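Local coordinates for GDSL-like Lipase/Acylhydrolase family protein (PDB 4K7J) that hydrolyses O-acetyl esters of peptidoglycan, probably through a catalytic triad of the SGNH esterase type, at residues 27-32 against 320-325; 39-44 against 371-375; 73-78 against 208-212. All blocks are in the same frame, centred on the assembly; numbering follows the deposited sequence.

Contact 1: 27-32 against 320-325; sequences LLTDYG and QTMFWS
The ring of Tyr31 turns its edge to segment 320-325, where CE2 lies 4.0 Å from Phe323 CB and the carbonyl oxygen of Thr321 sits near the ring plane. One face receives the methyl CG2 of Thr29, 3.3 Å above the plane and toward the rim; the hydroxyl OH is bonded to Arg313. The indole of Trp324 is met obliquely by Leu27, whose CB comes 3.4 Å from NE1, while that N-H is spent on Ser367.

Leu28 and Met322 suit the face they share with Trp324, turned to helix 354-373. With its CG anti to the backbone N (chi1 -176°), Leu28 lays CD1 4.0 Å from Met322 CB. Thr29 and Phe323 exchange two backbone bonds, one nearly straight from Thr29 N to Phe323 O (2.8 Å, 174°). Ser325 N to Leu27 O and Tyr31 N to Thr321 O extend the ladder. Asp30 OD1 takes Gly32 N from above its carboxylate plane at 2.8 Å, an Asx turn, and a water ties this oxygen to Gln320 O.

The result is an antiparallel edge strand added to the otherwise parallel central sheet of this SGNH-type alpha/beta fold.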
loop_
_atom_site.group_PDB
_atom_site.type_symbol
_atom_site.label_atom_id
_atom_site.label_comp_id
_atom_site.label_asym_id
_atom_site.label_seq_id
_atom_site.Cartn_x
_atom_site.Cartn_y
_atom_site.Cartn_z
ATOM N N LEU A 27 -8.254 8.809 -17.638
ATOM C CA LEU A 27 -7.836 7.566 -17.005
ATOM C C LEU A 27 -8.505 7.433 -15.650
ATOM O O LEU A 27 -8.823 6.330 -15.207
ATOM C CB LEU A 27 -6.326 7.547 -16.817
ATOM C CG LEU A 27 -5.484 7.631 -18.086
ATOM C CD1 LEU A 27 -4.000 7.590 -17.724
ATOM C CD2 LEU A 27 -5.845 6.503 -19.033
ATOM N N LEU A 28 -8.705 8.570 -14.994
ATOM C CA LEU A 28 -9.324 8.597 -13.679
ATOM C C LEU A 28 -10.822 8.921 -13.785
ATOM O O LEU A 28 -11.205 9.961 -14.314
ATOM C CB LEU A 28 -8.599 9.611 -12.786
ATOM C CG LEU A 28 -9.037 9.735 -11.325
ATOM C CD1 LEU A 28 -8.914 8.395 -10.619
ATOM C CD2 LEU A 28 -8.208 10.802 -10.605
ATOM N N THR A 29 -11.666 8.027 -13.285
ATOM C CA THR A 29 -13.101 8.281 -13.261
ATOM C C THR A 29 -13.555 8.395 -11.820
ATOM O O THR A 29 -13.316 7.492 -11.015
ATOM C CB THR A 29 -13.918 7.158 -13.946
ATOM O OG1 THR A 29 -13.479 6.990 -15.298
ATOM C CG2 THR A 29 -15.406 7.498 -13.932
ATOM N N ASP A 30 -14.198 9.510 -11.482
ATOM C CA ASP A 30 -14.719 9.674 -10.127
ATOM C C ASP A 30 -16.206 9.353 -10.047
ATOM O O ASP A 30 -17.025 10.099 -10.567
ATOM C CB ASP A 30 -14.458 11.089 -9.618
ATOM C CG ASP A 30 -14.920 11.287 -8.187
ATOM O OD1 ASP A 30 -15.195 10.282 -7.495
ATOM O OD2 ASP A 30 -15.005 12.457 -7.758
ATOM N N TYR A 31 -16.544 8.252 -9.376
ATOM C CA TYR A 31 -17.936 7.839 -9.195
ATOM C C TYR A 31 -18.523 8.365 -7.898
ATOM O O TYR A 31 -19.640 8.011 -7.521
ATOM C CB TYR A 31 -18.059 6.320 -9.225
ATOM C CG TYR A 31 -17.731 5.756 -10.577
ATOM C CD1 TYR A 31 -18.583 5.962 -11.652
ATOM C CD2 TYR A 31 -16.551 5.054 -10.791
ATOM C CE1 TYR A 31 -18.281 5.460 -12.909
ATOM C CE2 TYR A 31 -16.237 4.553 -12.045
ATOM C CZ TYR A 31 -17.115 4.751 -13.097
ATOM O OH TYR A 31 -16.810 4.265 -14.346
ATOM N N GLY A 32 -17.739 9.179 -7.200
ATOM C CA GLY A 32 -18.203 9.879 -6.023
ATOM C C GLY A 32 -18.182 11.373 -6.293
ATOM O O GLY A 32 -18.445 11.819 -7.411
ATOM N N GLN A 320 -19.086 4.143 -4.981
ATOM C CA GLN A 320 -18.796 5.572 -5.155
ATOM C C GLN A 320 -17.345 5.952 -4.927
ATOM O O GLN A 320 -17.051 6.986 -4.319
ATOM C CB GLN A 320 -19.704 6.428 -4.267
ATOM C CG GLN A 320 -21.176 6.329 -4.660
ATOM C CD GLN A 320 -22.098 6.913 -3.607
ATOM O OE1 GLN A 320 -21.668 7.671 -2.739
ATOM N NE2 GLN A 320 -23.373 6.550 -3.672
ATOM N N THR A 321 -16.439 5.126 -5.428
ATOM C CA THR A 321 -15.017 5.386 -5.280
ATOM C C THR A 321 -14.475 5.994 -6.569
ATOM O O THR A 321 -15.219 6.204 -7.530
ATOM C CB THR A 321 -14.252 4.081 -4.986
ATOM O OG1 THR A 321 -13.954 3.417 -6.217
ATOM C CG2 THR A 321 -15.102 3.159 -4.128
ATOM N N MET A 322 -13.182 6.288 -6.587
ATOM C CA MET A 322 -12.510 6.647 -7.824
ATOM C C MET A 322 -11.997 5.370 -8.479
ATOM O O MET A 322 -11.821 4.361 -7.796
ATOM C CB MET A 322 -11.360 7.603 -7.550
ATOM C CG MET A 322 -11.831 8.993 -7.117
ATOM S SD MET A 322 -10.460 10.024 -6.577
ATOM C CE MET A 322 -10.042 9.227 -5.024
ATOM N N PHE A 323 -11.790 5.417 -9.795
ATOM C CA PHE A 323 -11.308 4.278 -10.569
ATOM C C PHE A 323 -10.259 4.759 -11.571
ATOM O O PHE A 323 -10.506 5.689 -12.331
ATOM C CB PHE A 323 -12.471 3.595 -11.297
ATOM C CG PHE A 323 -12.065 2.403 -12.123
ATOM C CD1 PHE A 323 -11.889 1.156 -11.534
ATOM C CD2 PHE A 323 -11.872 2.524 -13.492
ATOM C CE1 PHE A 323 -11.521 0.065 -12.284
ATOM C CE2 PHE A 323 -11.504 1.431 -14.250
ATOM C CZ PHE A 323 -11.328 0.202 -13.648
ATOM N N TRP A 324 -9.080 4.142 -11.555
ATOM C CA TRP A 324 -8.037 4.473 -12.506
ATOM C C TRP A 324 -7.737 3.253 -13.361
ATOM O O TRP A 324 -7.349 2.208 -12.845
ATOM C CB TRP A 324 -6.782 4.921 -11.778
ATOM C CG TRP A 324 -5.741 5.533 -12.650
ATOM C CD1 TRP A 324 -5.755 6.784 -13.191
ATOM C CD2 TRP A 324 -4.496 4.940 -13.047
ATOM N NE1 TRP A 324 -4.612 7.001 -13.916
ATOM C CE2 TRP A 324 -3.820 5.885 -13.840
ATOM C CE3 TRP A 324 -3.890 3.703 -12.804
ATOM C CZ2 TRP A 324 -2.564 5.631 -14.398
ATOM C CZ3 TRP A 324 -2.649 3.450 -13.362
ATOM C CH2 TRP A 324 -1.998 4.413 -14.148
ATOM N N SER A 325 -7.924 3.383 -14.669
ATOM C CA SER A 325 -7.720 2.248 -15.564
ATOM C C SER A 325 -6.278 2.132 -16.014
ATOM O O SER A 325 -5.846 2.816 -16.953
ATOM C CB SER A 325 -8.619 2.337 -16.801
ATOM O OG SER A 325 -8.275 1.300 -17.709
HETATM O O HOH W 1 -14.808 9.027 -5.054
#

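Contact 2: 39-44 against 371-375; sequences WMKKLQ and LVRSA
Val372 is the apolar centre, its two methyls parting between three residues of helix 38-47. CG2 meets Leu43 CD1 at 3.4 Å, tighter than usual for two methyl carbons, and the two side chains cross at about a right angle. The first torsion of Leu43 (chi1 -138°) lies well off a staggered value, which suggests some strain where a branched leucine meets a branched valine. Met40 reaches the same methyl from another direction: its CG stands anti to the backbone N (chi1 179°), and bends at the next two torsions carry the thioether across Val372, with SD 3.7 Å from CG2. A flexible methionine fits here because one bent chain can serve several partners. SD also lies 3.9 Å from Ala375 CB, and CE approaches Leu371 CG at 4.2 Å. Next to it Trp39 offers the edge of its indole, CH2, to Leu371 CD2.

Toward the polar edge Gln44 slides past Val372 in the opposite direction, its carboxamide resting against CG1. From there NE2 makes a weak hydrogen bond to Val372 O, 3.0 Å long and bent to 131°. That carbonyl also accepts Ala375 N, so the oxygen has two donors near the end of the modelled chain. The small Ala375 allows both SD and the amide of Gln44 to come close.

Leu43 and Val372 both touch Trp81 of helix 68-81, while Trp39 and Leu43 rest on Phe54 of strand 53-60. Helix 38-47 is thus lodged between the C-terminal part of helix 354-373, the central sheet and helix 68-81, and Lys42, on the side turned from segment 371-375, adds a salt bridge to Asp241.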
loop_
_atom_site.group_PDB
_atom_site.type_symbol
_atom_site.label_atom_id
_atom_site.label_comp_id
_atom_site.label_asym_id
_atom_site.label_seq_id
_atom_site.Cartn_x
_atom_site.Cartn_y
_atom_site.Cartn_z
ATOM N N TRP A 39 -11.605 14.393 2.363
ATOM C CA TRP A 39 -10.185 14.160 2.069
ATOM C C TRP A 39 -9.597 15.198 1.114
ATOM O O TRP A 39 -8.434 15.584 1.235
ATOM C CB TRP A 39 -9.926 12.727 1.571
ATOM C CG TRP A 39 -10.532 12.398 0.249
ATOM C CD1 TRP A 39 -11.758 11.837 0.020
ATOM C CD2 TRP A 39 -9.940 12.600 -1.036
ATOM N NE1 TRP A 39 -11.962 11.675 -1.327
ATOM C CE2 TRP A 39 -10.861 12.140 -1.997
ATOM C CE3 TRP A 39 -8.723 13.129 -1.468
ATOM C CZ2 TRP A 39 -10.602 12.195 -3.357
ATOM C CZ3 TRP A 39 -8.469 13.178 -2.824
ATOM C CH2 TRP A 39 -9.405 12.712 -3.749
ATOM N N MET A 40 -10.396 15.661 0.163
ATOM C CA MET A 40 -9.934 16.708 -0.749
ATOM C C MET A 40 -9.685 18.007 0.019
ATOM O O MET A 40 -8.689 18.699 -0.201
ATOM C CB MET A 40 -10.969 16.940 -1.847
ATOM C CG MET A 40 -10.617 18.025 -2.852
ATOM S SD MET A 40 -9.159 17.662 -3.847
ATOM C CE MET A 40 -9.706 16.232 -4.785
ATOM N N LYS A 41 -10.602 18.327 0.925
ATOM C CA LYS A 41 -10.476 19.520 1.754
ATOM C C LYS A 41 -9.177 19.458 2.565
ATOM O O LYS A 41 -8.462 20.453 2.694
ATOM C CB LYS A 41 -11.699 19.664 2.663
ATOM C CG LYS A 41 -11.746 20.953 3.467
ATOM C CD LYS A 41 -12.935 20.962 4.420
ATOM C CE LYS A 41 -14.255 21.088 3.670
ATOM N NZ LYS A 41 -14.414 22.441 3.063
ATOM N N LYS A 42 -8.843 18.277 3.073
ATOM C CA LYS A 42 -7.579 18.126 3.792
ATOM C C LYS A 42 -6.364 18.252 2.859
ATOM O O LYS A 42 -5.371 18.883 3.220
ATOM C CB LYS A 42 -7.541 16.814 4.578
ATOM C CG LYS A 42 -6.259 16.621 5.368
ATOM C CD LYS A 42 -6.292 15.356 6.217
ATOM C CE LYS A 42 -4.946 15.146 6.886
ATOM N NZ LYS A 42 -4.898 13.919 7.730
ATOM N N LEU A 43 -6.447 17.675 1.660
ATOM C CA LEU A 43 -5.336 17.777 0.703
ATOM C C LEU A 43 -5.066 19.224 0.320
ATOM O O LEU A 43 -3.914 19.668 0.342
ATOM C CB LEU A 43 -5.598 16.957 -0.564
ATOM C CG LEU A 43 -4.419 16.151 -1.129
ATOM C CD1 LEU A 43 -4.565 15.982 -2.619
ATOM C CD2 LEU A 43 -3.045 16.724 -0.790
ATOM N N GLN A 44 -6.125 19.960 -0.026
ATOM C CA GLN A 44 -5.984 21.370 -0.388
ATOM C C GLN A 44 -5.307 22.192 0.716
ATOM O O GLN A 44 -4.402 22.979 0.444
ATOM C CB GLN A 44 -7.342 21.992 -0.752
ATOM C CG GLN A 44 -8.052 21.357 -1.958
ATOM C CD GLN A 44 -7.494 21.796 -3.310
ATOM O OE1 GLN A 44 -6.392 22.347 -3.405
ATOM N NE2 GLN A 44 -8.264 21.554 -4.367
ATOM N N LEU A 371 -7.143 16.336 -10.752
ATOM C CA LEU A 371 -8.401 16.230 -10.036
ATOM C C LEU A 371 -8.449 17.290 -8.958
ATOM O O LEU A 371 -9.474 17.938 -8.742
ATOM C CB LEU A 371 -8.554 14.831 -9.420
ATOM C CG LEU A 371 -9.815 14.558 -8.585
ATOM C CD1 LEU A 371 -11.085 14.712 -9.403
ATOM C CD2 LEU A 371 -9.764 13.173 -7.960
ATOM N N VAL A 372 -7.321 17.461 -8.285
ATOM C CA VAL A 372 -7.202 18.433 -7.213
ATOM C C VAL A 372 -7.283 19.844 -7.785
ATOM O O VAL A 372 -7.996 20.704 -7.256
ATOM C CB VAL A 372 -5.882 18.230 -6.456
ATOM C CG1 VAL A 372 -5.510 19.462 -5.635
ATOM C CG2 VAL A 372 -5.984 16.997 -5.581
ATOM N N ARG A 373 -6.571 20.061 -8.884
ATOM C CA ARG A 373 -6.552 21.353 -9.558
ATOM C C ARG A 373 -7.945 21.803 -9.987
ATOM O O ARG A 373 -8.267 22.984 -9.908
ATOM C CB ARG A 373 -5.595 21.314 -10.753
ATOM C CG ARG A 373 -5.769 22.458 -11.743
ATOM C CD ARG A 373 -4.553 22.586 -12.644
ATOM N NE ARG A 373 -4.152 21.305 -13.223
ATOM C CZ ARG A 373 -3.055 20.637 -12.876
ATOM N NH1 ARG A 373 -2.243 21.124 -11.944
ATOM N NH2 ARG A 373 -2.772 19.480 -13.462
ATOM N N SER A 374 -8.776 20.855 -10.406
ATOM C CA SER A 374 -10.137 21.159 -10.841
ATOM C C SER A 374 -11.121 21.283 -9.680
ATOM O O SER A 374 -12.284 21.629 -9.888
ATOM C CB SER A 374 -10.642 20.078 -11.795
ATOM O OG SER A 374 -11.045 18.921 -11.077
ATOM N N ALA A 375 -10.673 20.986 -8.466
ATOM C CA ALA A 375 -11.561 21.064 -7.308
ATOM C C ALA A 375 -11.627 22.472 -6.702
ATOM O O ALA A 375 -10.686 23.267 -6.821
ATOM C CB ALA A 375 -11.160 20.030 -6.250
#

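Contact 3: 73-78 against 208-212; sequences LRKRLQ and GITVS
Val211, Ile209 and Arg74 carry this contact, in which helix 68-81 runs antiparallel (173°) along edge strand 208-215. Strand 53-60, this helix and strand 208-215, which lies beside and parallel to the first, make a beta-alpha-beta unit of the alpha/beta fold, its second connection lengthened by the strands of two further sheets.

Val211 points toward the helix. Its CG2 lies 3.7 Å from Arg74 CA and its CB 3.8 Å from Arg74 CB, so a compact beta-branched residue fills the close approach of strand and helix. CG1 turns to the other side, toward Leu73 CD2.

Two residues back, Ile209 also faces the helix. It sets CG1 3.6 Å from Leu77 O, and CB beside Gln78 CG. The carbonyls of Ile209 and Val211 each take a side-chain donor from the helix, supplied by Gln78 and Arg74 one turn apart; the Ile209 backbone also bonds to Gly82 and Gly84. Gln78, extended beyond CG, gives NE2 to Ile209 O at 3.0 Å, a nearly straight bond (169°) that leaves the oxygen close to the amide plane; NE2 has a weak second bond to Gly85 O.

Arg74 starts out with CG anti to the backbone N, letting its aliphatic part cross Val211, then bends at chi3 (46°) to bring the guanidinium back to the strand. NH2 is held by salt bridges to Asp67 and Asp71, which together with the NH1 bond should limit the group's rotation. NH1 makes a short 2.6 Å hydrogen bond to Val211 O, approaching from above the carbonyl plane, while the oxygen stays almost in the guanidinium plane.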
loop_
_atom_site.group_PDB
_atom_site.type_symbol
_atom_site.label_atom_id
_atom_site.label_comp_id
_atom_site.label_asym_id
_atom_site.label_seq_id
_atom_site.Cartn_x
_atom_site.Cartn_y
_atom_site.Cartn_z
ATOM N N LEU A 73 5.087 7.390 -7.343
ATOM C CA LEU A 73 3.963 8.168 -6.843
ATOM C C LEU A 73 4.400 8.997 -5.627
ATOM O O LEU A 73 4.082 10.193 -5.512
ATOM C CB LEU A 73 2.817 7.228 -6.463
ATOM C CG LEU A 73 1.471 7.845 -6.097
ATOM C CD1 LEU A 73 0.889 8.522 -7.320
ATOM C CD2 LEU A 73 0.525 6.764 -5.575
ATOM N N ARG A 74 5.135 8.353 -4.728
ATOM C CA ARG A 74 5.661 9.023 -3.545
ATOM C C ARG A 74 6.517 10.230 -3.915
ATOM O O ARG A 74 6.281 11.329 -3.430
ATOM C CB ARG A 74 6.448 8.035 -2.687
ATOM C CG ARG A 74 6.956 8.585 -1.363
ATOM C CD ARG A 74 7.242 7.450 -0.385
ATOM N NE ARG A 74 7.985 6.368 -1.001
ATOM C CZ ARG A 74 7.583 5.103 -1.056
ATOM N NH1 ARG A 74 6.434 4.709 -0.520
ATOM N NH2 ARG A 74 8.349 4.225 -1.654
ATOM N N LYS A 75 7.498 10.038 -4.785
ATOM C CA LYS A 75 8.428 11.132 -5.087
ATOM C C LYS A 75 7.731 12.289 -5.792
ATOM O O LYS A 75 8.008 13.458 -5.522
ATOM C CB LYS A 75 9.605 10.635 -5.919
ATOM C CG LYS A 75 10.471 9.592 -5.212
ATOM C CD LYS A 75 11.196 10.180 -4.006
ATOM C CE LYS A 75 11.958 9.098 -3.242
ATOM N NZ LYS A 75 12.798 8.300 -4.187
ATOM N N ARG A 76 6.824 11.962 -6.700
ATOM C CA ARG A 76 6.125 12.983 -7.458
ATOM C C ARG A 76 5.213 13.821 -6.566
ATOM O O ARG A 76 5.307 15.052 -6.545
ATOM C CB ARG A 76 5.317 12.339 -8.577
ATOM C CG ARG A 76 4.314 13.274 -9.203
ATOM C CD ARG A 76 4.945 14.175 -10.247
ATOM N NE ARG A 76 3.920 14.757 -11.102
ATOM C CZ ARG A 76 3.462 14.186 -12.211
ATOM N NH1 ARG A 76 3.933 13.006 -12.616
ATOM N NH2 ARG A 76 2.529 14.800 -12.919
ATOM N N LEU A 77 4.335 13.159 -5.822
ATOM C CA LEU A 77 3.371 13.889 -4.992
ATOM C C LEU A 77 4.003 14.597 -3.783
ATOM O O LEU A 77 3.434 15.562 -3.264
ATOM C CB LEU A 77 2.226 12.981 -4.539
ATOM C CG LEU A 77 1.457 12.247 -5.642
ATOM C CD1 LEU A 77 0.331 11.455 -5.017
ATOM C CD2 LEU A 77 0.922 13.197 -6.733
ATOM N N GLN A 78 5.165 14.117 -3.335
ATOM C CA GLN A 78 5.895 14.778 -2.247
ATOM C C GLN A 78 6.529 16.095 -2.705
ATOM O O GLN A 78 6.584 17.064 -1.948
ATOM C CB GLN A 78 6.924 13.833 -1.588
ATOM C CG GLN A 78 6.277 12.909 -0.536
ATOM C CD GLN A 78 7.237 11.936 0.139
ATOM O OE1 GLN A 78 8.307 11.650 -0.366
ATOM N NE2 GLN A 78 6.838 11.421 1.291
ATOM N N GLY A 208 2.839 17.056 5.363
ATOM C CA GLY A 208 3.035 16.811 3.940
ATOM C C GLY A 208 2.347 15.527 3.511
ATOM O O GLY A 208 1.410 15.084 4.168
ATOM N N ILE A 209 2.817 14.921 2.421
ATOM C CA ILE A 209 2.227 13.678 1.919
ATOM C C ILE A 209 3.068 12.486 2.373
ATOM O O ILE A 209 4.292 12.579 2.402
ATOM C CB ILE A 209 2.254 13.650 0.375
ATOM C CG1 ILE A 209 1.605 14.904 -0.207
ATOM C CG2 ILE A 209 1.611 12.370 -0.171
ATOM C CD1 ILE A 209 0.171 15.111 0.229
ATOM N N THR A 210 2.431 11.362 2.707
ATOM C CA THR A 210 3.171 10.107 2.760
ATOM C C THR A 210 2.498 9.132 1.821
ATOM O O THR A 210 1.288 9.203 1.603
ATOM C CB THR A 210 3.241 9.479 4.173
ATOM O OG1 THR A 210 1.920 9.204 4.651
ATOM C CG2 THR A 210 3.964 10.414 5.157
ATOM N N VAL A 211 3.289 8.228 1.262
ATOM C CA VAL A 211 2.750 7.135 0.462
ATOM C C VAL A 211 3.277 5.814 1.017
ATOM O O VAL A 211 4.477 5.553 1.000
ATOM C CB VAL A 211 3.120 7.273 -1.022
ATOM C CG1 VAL A 211 2.626 6.052 -1.791
ATOM C CG2 VAL A 211 2.524 8.567 -1.612
ATOM N N SER A 212 2.371 5.009 1.551
ATOM C CA SER A 212 2.733 3.745 2.180
ATOM C C SER A 212 2.341 2.594 1.263
ATOM O O SER A 212 1.253 2.605 0.691
ATOM C CB SER A 212 2.008 3.603 3.527
ATOM O OG SER A 212 2.445 4.576 4.470
#

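Overall arrangement
Contacts 1 and 3 lie at the two outermost strands of the same six-stranded sheet, 28-30 and 208-215, their centres 20 Å apart and their nearest atoms about 8 Å. Contact 2, with its centre 15 Å from each, touches both: Met322 CE of contact 1 packs on Trp39 CZ2 at 3.4 Å, and Leu43 CD2 on Ile209 CD1 of contact 3 at 3.7 Å. Leu371 CD2 also lies 3.5 Å from Met322 SD. Contact 1 holds the start of the modelled chain and contact 2 its end, each against a segment distant in sequence, and contact 3 is nested within the loops they close. A bound HEPES molecule lies about 13 Å from the side chain of Ser325.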